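Local structure of tail component (Lactobacillus phage J-1, 5LY8) at residues 104-116 with 215-227. The protein probably binds cell-surface carbohydrate of its Lactobacillus host through this second carbohydrate-binding module of the phage's evolved distal tail protein. Sequence-based numbering, arbitrary orientation.
Sequences TNAAEVGRFEFNL and GFSDQRGWSINWQ. With MG (magnesium ion), chain B; MG (magnesium ion), chain C.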
loop_
_atom_site.group_PDB
_atom_site.type_symbol
_atom_site.label_atom_id
_atom_site.label_comp_id
_atom_site.label_asym_id
_atom_site.label_seq_id
_atom_site.Cartn_x
_atom_site.Cartn_y
_atom_site.Cartn_z
ATOM N N THR A 104 -12.488 -7.754 -9.114
ATOM C CA THR A 104 -11.750 -8.395 -10.195
ATOM C C THR A 104 -12.626 -9.457 -10.876
ATOM O O THR A 104 -13.771 -9.737 -10.475
ATOM C CB THR A 104 -10.352 -8.885 -9.693
ATOM O OG1 THR A 104 -9.524 -9.335 -10.793
ATOM C CG2 THR A 104 -10.438 -9.991 -8.625
ATOM N N ASN A 105 -11.967 -10.088 -11.815
ATOM C CA ASN A 105 -12.637 -11.077 -12.660
ATOM C C ASN A 105 -11.581 -11.930 -13.276
ATOM O O ASN A 105 -10.373 -11.679 -13.136
ATOM C CB ASN A 105 -13.658 -10.570 -13.696
ATOM C CG ASN A 105 -14.928 -9.881 -13.315
ATOM O OD1 ASN A 105 -15.247 -8.831 -13.873
ATOM N ND2 ASN A 105 -15.811 -10.589 -12.628
ATOM N N ALA A 106 -11.945 -13.114 -13.729
ATOM C CA ALA A 106 -10.904 -13.967 -14.216
ATOM C C ALA A 106 -9.932 -13.287 -15.161
ATOM O O ALA A 106 -8.741 -13.328 -14.890
ATOM C CB ALA A 106 -11.500 -15.214 -14.853
ATOM N N ALA A 107 -10.424 -12.561 -16.176
ATOM C CA ALA A 107 -9.564 -11.995 -17.211
ATOM C C ALA A 107 -8.787 -10.766 -16.769
ATOM O O ALA A 107 -7.856 -10.344 -17.446
ATOM C CB ALA A 107 -10.392 -11.671 -18.453
ATOM N N GLU A 108 -9.155 -10.192 -15.611
ATOM C CA GLU A 108 -8.535 -8.970 -15.112
ATOM C C GLU A 108 -7.275 -9.237 -14.325
ATOM O O GLU A 108 -7.174 -10.235 -13.598
ATOM C CB GLU A 108 -9.537 -8.160 -14.298
ATOM C CG GLU A 108 -10.742 -7.740 -15.130
ATOM C CD GLU A 108 -11.851 -7.048 -14.369
ATOM O OE1 GLU A 108 -11.714 -6.806 -13.156
ATOM O OE2 GLU A 108 -12.905 -6.790 -14.998
ATOM N N VAL A 109 -6.324 -8.282 -14.422
ATOM C CA VAL A 109 -5.031 -8.333 -13.747
ATOM C C VAL A 109 -4.768 -6.977 -13.117
ATOM O O VAL A 109 -4.956 -5.936 -13.772
ATOM C CB VAL A 109 -3.905 -8.736 -14.743
ATOM C CG1 VAL A 109 -2.506 -8.511 -14.181
ATOM C CG2 VAL A 109 -4.079 -10.188 -15.194
ATOM N N GLY A 110 -4.285 -6.964 -11.886
ATOM C CA GLY A 110 -3.959 -5.682 -11.284
ATOM C C GLY A 110 -3.233 -5.881 -9.986
ATOM O O GLY A 110 -3.236 -6.972 -9.419
ATOM N N ARG A 111 -2.606 -4.815 -9.507
ATOM C CA ARG A 111 -1.855 -4.833 -8.259
ATOM C C ARG A 111 -1.947 -3.466 -7.628
ATOM O O ARG A 111 -1.944 -2.460 -8.341
ATOM C CB ARG A 111 -0.359 -5.171 -8.557
ATOM C CG ARG A 111 0.603 -5.005 -7.395
ATOM C CD ARG A 111 2.038 -5.346 -7.832
ATOM N NE ARG A 111 2.943 -5.411 -6.679
ATOM C CZ ARG A 111 3.094 -6.460 -5.896
ATOM N NH1 ARG A 111 2.448 -7.593 -6.158
ATOM N NH2 ARG A 111 3.875 -6.388 -4.836
ATOM N N PHE A 112 -1.948 -3.417 -6.284
ATOM C CA PHE A 112 -1.634 -2.175 -5.593
ATOM C C PHE A 112 -0.624 -2.440 -4.508
ATOM O O PHE A 112 -0.543 -3.552 -3.978
ATOM C CB PHE A 112 -2.846 -1.384 -5.066
ATOM C CG PHE A 112 -3.694 -2.021 -4.002
ATOM C CD1 PHE A 112 -3.206 -2.202 -2.713
ATOM C CD2 PHE A 112 -5.029 -2.307 -4.242
ATOM C CE1 PHE A 112 -4.018 -2.742 -1.711
ATOM C CE2 PHE A 112 -5.853 -2.788 -3.221
ATOM C CZ PHE A 112 -5.348 -2.981 -1.960
ATOM N N GLU A 113 0.175 -1.411 -4.215
ATOM C CA GLU A 113 1.112 -1.390 -3.100
ATOM C C GLU A 113 0.867 -0.156 -2.278
ATOM O O GLU A 113 0.755 0.945 -2.832
ATOM C CB GLU A 113 2.572 -1.379 -3.570
ATOM C CG GLU A 113 2.997 -2.654 -4.266
ATOM C CD GLU A 113 4.447 -2.667 -4.696
ATOM O OE1 GLU A 113 5.194 -1.699 -4.398
ATOM O OE2 GLU A 113 4.831 -3.662 -5.364
ATOM N N PHE A 114 0.835 -0.328 -0.951
ATOM C CA PHE A 114 0.890 0.768 0.012
ATOM C C PHE A 114 2.184 0.542 0.788
ATOM O O PHE A 114 2.320 -0.451 1.519
ATOM C CB PHE A 114 -0.337 0.826 0.916
ATOM C CG PHE A 114 -1.577 1.221 0.145
ATOM C CD1 PHE A 114 -1.705 2.494 -0.374
ATOM C CD2 PHE A 114 -2.581 0.304 -0.106
ATOM C CE1 PHE A 114 -2.839 2.857 -1.120
ATOM C CE2 PHE A 114 -3.729 0.671 -0.839
ATOM C CZ PHE A 114 -3.851 1.953 -1.327
ATOM N N ASN A 115 3.156 1.447 0.579
ATOM C CA ASN A 115 4.515 1.293 1.066
ATOM C C ASN A 115 4.944 2.386 1.992
ATOM O O ASN A 115 4.595 3.555 1.783
ATOM C CB ASN A 115 5.467 1.326 -0.161
ATOM C CG ASN A 115 5.204 0.214 -1.137
ATOM O OD1 ASN A 115 4.642 -0.813 -0.763
ATOM N ND2 ASN A 115 5.566 0.399 -2.396
ATOM N N LEU A 116 5.729 2.000 3.005
ATOM C CA LEU A 116 6.401 2.927 3.916
ATOM C C LEU A 116 7.891 2.735 3.681
ATOM O O LEU A 116 8.375 1.597 3.569
ATOM C CB LEU A 116 6.015 2.667 5.368
ATOM C CG LEU A 116 4.536 2.955 5.650
ATOM C CD1 LEU A 116 4.138 2.425 6.987
ATOM C CD2 LEU A 116 4.202 4.459 5.548
ATOM N N GLY A 215 -0.938 -1.950 -13.677
ATOM C CA GLY A 215 -1.414 -3.072 -14.470
ATOM C C GLY A 215 -0.211 -3.756 -15.102
ATOM O O GLY A 215 0.919 -3.272 -14.990
ATOM N N PHE A 216 -0.421 -4.893 -15.751
ATOM C CA PHE A 216 0.701 -5.595 -16.369
ATOM C C PHE A 216 0.479 -5.700 -17.862
ATOM O O PHE A 216 -0.526 -6.269 -18.306
ATOM C CB PHE A 216 0.842 -7.025 -15.817
ATOM C CG PHE A 216 2.102 -7.690 -16.327
ATOM C CD1 PHE A 216 3.343 -7.367 -15.792
ATOM C CD2 PHE A 216 2.061 -8.572 -17.392
ATOM C CE1 PHE A 216 4.513 -7.933 -16.294
ATOM C CE2 PHE A 216 3.234 -9.151 -17.880
ATOM C CZ PHE A 216 4.455 -8.802 -17.343
ATOM N N SER A 217 1.468 -5.230 -18.650
ATOM C CA SER A 217 1.486 -5.377 -20.113
ATOM C C SER A 217 0.169 -4.881 -20.725
ATOM O O SER A 217 -0.324 -3.839 -20.269
ATOM C CB SER A 217 1.776 -6.840 -20.454
ATOM O OG SER A 217 1.938 -7.018 -21.853
ATOM N N ASP A 218 -0.451 -5.677 -21.624
ATOM C CA ASP A 218 -1.722 -5.364 -22.291
ATOM C C ASP A 218 -2.851 -6.170 -21.740
ATOM O O ASP A 218 -3.841 -6.398 -22.431
ATOM C CB ASP A 218 -1.614 -5.562 -23.830
ATOM C CG ASP A 218 -1.394 -6.978 -24.318
ATOM O OD1 ASP A 218 -1.099 -7.860 -23.484
ATOM O OD2 ASP A 218 -1.463 -7.200 -25.554
ATOM N N GLN A 219 -2.723 -6.609 -20.502
ATOM C CA GLN A 219 -3.803 -7.355 -19.900
ATOM C C GLN A 219 -4.837 -6.385 -19.399
ATOM O O GLN A 219 -4.478 -5.293 -18.918
ATOM C CB GLN A 219 -3.267 -8.193 -18.750
ATOM C CG GLN A 219 -2.264 -9.203 -19.289
ATOM C CD GLN A 219 -1.843 -10.193 -18.277
ATOM O OE1 GLN A 219 -2.037 -11.399 -18.442
ATOM N NE2 GLN A 219 -1.192 -9.709 -17.253
ATOM N N ARG A 220 -6.119 -6.758 -19.497
ATOM C CA ARG A 220 -7.176 -5.892 -18.995
ATOM C C ARG A 220 -7.044 -5.715 -17.493
ATOM O O ARG A 220 -6.629 -6.637 -16.785
ATOM C CB ARG A 220 -8.584 -6.317 -19.434
ATOM C CG ARG A 220 -9.156 -7.545 -18.765
ATOM C CD ARG A 220 -10.650 -7.658 -19.026
ATOM N NE ARG A 220 -10.944 -7.834 -20.447
ATOM C CZ ARG A 220 -12.165 -7.796 -20.972
ATOM N NH1 ARG A 220 -13.220 -7.573 -20.202
ATOM N NH2 ARG A 220 -12.340 -7.960 -22.277
ATOM N N GLY A 221 -7.313 -4.504 -17.041
ATOM C CA GLY A 221 -7.154 -4.173 -15.636
ATOM C C GLY A 221 -8.308 -4.541 -14.754
ATOM O O GLY A 221 -9.463 -4.584 -15.190
ATOM N N TRP A 222 -8.017 -4.709 -13.484
ATOM C CA TRP A 222 -9.055 -4.888 -12.495
ATOM C C TRP A 222 -9.736 -3.543 -12.182
ATOM O O TRP A 222 -9.306 -2.500 -12.692
ATOM C CB TRP A 222 -8.502 -5.584 -11.244
ATOM C CG TRP A 222 -7.491 -4.858 -10.400
ATOM C CD1 TRP A 222 -6.945 -3.616 -10.599
ATOM C CD2 TRP A 222 -6.949 -5.339 -9.172
ATOM N NE1 TRP A 222 -6.079 -3.308 -9.567
ATOM C CE2 TRP A 222 -6.077 -4.346 -8.672
ATOM C CE3 TRP A 222 -7.126 -6.519 -8.431
ATOM C CZ2 TRP A 222 -5.380 -4.503 -7.464
ATOM C CZ3 TRP A 222 -6.437 -6.668 -7.240
ATOM C CH2 TRP A 222 -5.571 -5.675 -6.779
ATOM N N SER A 223 -10.789 -3.575 -11.361
ATOM C CA SER A 223 -11.470 -2.338 -10.976
ATOM C C SER A 223 -10.894 -1.885 -9.660
ATOM O O SER A 223 -10.893 -2.629 -8.689
ATOM C CB SER A 223 -12.966 -2.557 -10.834
ATOM O OG SER A 223 -13.549 -2.892 -12.088
ATOM N N ILE A 224 -10.302 -0.678 -9.644
ATOM C CA ILE A 224 -9.645 -0.199 -8.447
ATOM C C ILE A 224 -9.847 1.282 -8.266
ATOM O O ILE A 224 -9.688 2.048 -9.210
ATOM C CB ILE A 224 -8.120 -0.566 -8.504
ATOM C CG1 ILE A 224 -7.336 -0.094 -7.272
ATOM C CG2 ILE A 224 -7.438 -0.079 -9.787
ATOM C CD1 ILE A 224 -7.787 -0.690 -5.974
ATOM N N ASN A 225 -10.197 1.685 -7.037
ATOM C CA ASN A 225 -10.237 3.094 -6.730
ATOM C C ASN A 225 -9.777 3.308 -5.293
ATOM O O ASN A 225 -9.773 2.359 -4.497
ATOM C CB ASN A 225 -11.570 3.741 -7.090
ATOM C CG ASN A 225 -12.743 3.347 -6.264
ATOM O OD1 ASN A 225 -12.720 3.490 -5.035
ATOM N ND2 ASN A 225 -13.776 2.823 -6.921
ATOM N N TRP A 226 -9.327 4.524 -4.976
ATOM C CA TRP A 226 -8.658 4.837 -3.713
ATOM C C TRP A 226 -9.407 6.017 -3.131
ATOM O O TRP A 226 -9.475 7.087 -3.743
ATOM C CB TRP A 226 -7.220 5.176 -4.071
ATOM C CG TRP A 226 -6.290 5.542 -2.954
ATOM C CD1 TRP A 226 -6.339 5.142 -1.644
ATOM C CD2 TRP A 226 -5.085 6.301 -3.104
ATOM N NE1 TRP A 226 -5.229 5.617 -0.969
ATOM C CE2 TRP A 226 -4.455 6.340 -1.845
ATOM C CE3 TRP A 226 -4.494 6.987 -4.179
ATOM C CZ2 TRP A 226 -3.265 7.047 -1.632
ATOM C CZ3 TRP A 226 -3.307 7.663 -3.977
ATOM C CH2 TRP A 226 -2.706 7.694 -2.717
ATOM N N GLN A 227 -10.064 5.798 -1.981
ATOM C CA GLN A 227 -11.030 6.765 -1.454
ATOM C C GLN A 227 -10.528 7.625 -0.312
ATOM O O GLN A 227 -11.141 8.659 -0.031
ATOM C CB GLN A 227 -12.343 6.061 -1.038
ATOM C CG GLN A 227 -12.844 5.081 -2.115
ATOM C CD GLN A 227 -14.319 4.755 -2.106
ATOM O OE1 GLN A 227 -15.093 5.186 -1.213
ATOM N NE2 GLN A 227 -14.732 4.010 -3.145
HETATM MG MG MG B . -7.567 -12.410 -12.866
HETATM MG MG MG C . -12.646 10.432 -0.170
HETATM O O HOH W 1 -6.571 -9.801 -19.897
HETATM O O HOH W 2 -13.929 -5.615 -12.208
HETATM O O HOH W 3 -11.156 -4.834 -17.225
HETATM O O HOH W 4 -3.288 -5.330 -16.027
HETATM O O HOH W 5 -4.148 -1.162 -9.342
HETATM O O HOH W 6 -14.243 12.299 0.228
HETATM O O HOH W 7 -14.799 9.322 0.121
HETATM O O HOH W 8 -12.498 10.367 2.255
#
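The carbonyl oxygen of Val-109 is met by several groups. It accepts a weak bond from Trp-222 N at 3.3 Å and a CA-H...O contact from Gly-221, and water 4 ties it to Phe-216 N and Gln-219 O. The N-H of the same residue makes the firmer bond to this segment: Val-109 N donates a hydrogen bond to Arg-220 O at 2.9 Å, in the carbonyl plane. In the given conformer of Gln-219, both methyls of Val-109 lie against its amide, CG1 coming 3.5 Å from NE2, and CG1 also touches Phe-216 CB.

Next along the strand, Gly-110 sits over one face of the Trp-222 indole. Its CA is 3.5 Å from the centroid of the five-membered ring, 3° off the normal, a CH-pi contact. With chi1 at 66°, CG of Trp-222 stands between its own N and carbonyl carbon, and the ring extends under Gly-110 and Arg-111. Water 5, in the ring plane at the edge, joins Trp-222 NE1 to Arg-111 O, a bridge that should help hold the indole's rotation. Further in, Phe-112 CD2 meets Ile-224 CD1 at 3.6 Å, and Phe-114 CE1 lies over one face of the Trp-226 indole, the ring planes inclined at 48°.

At the loop end, the extended chain of Glu-108 brings OE1 to 3.3 Å from Trp-222 CA, and water 2 links OE1 to Ser-223 OG. Glu-108 O and Ala-106 O bind a magnesium ion that Asp-130, Ser-132 and Asn-135 also bind. Strands 110-118 and 223-238 belong to different sheets, their aromatic side chains meeting between them, as in the beta-sandwich of concanavalin-like carbohydrate-binding modules.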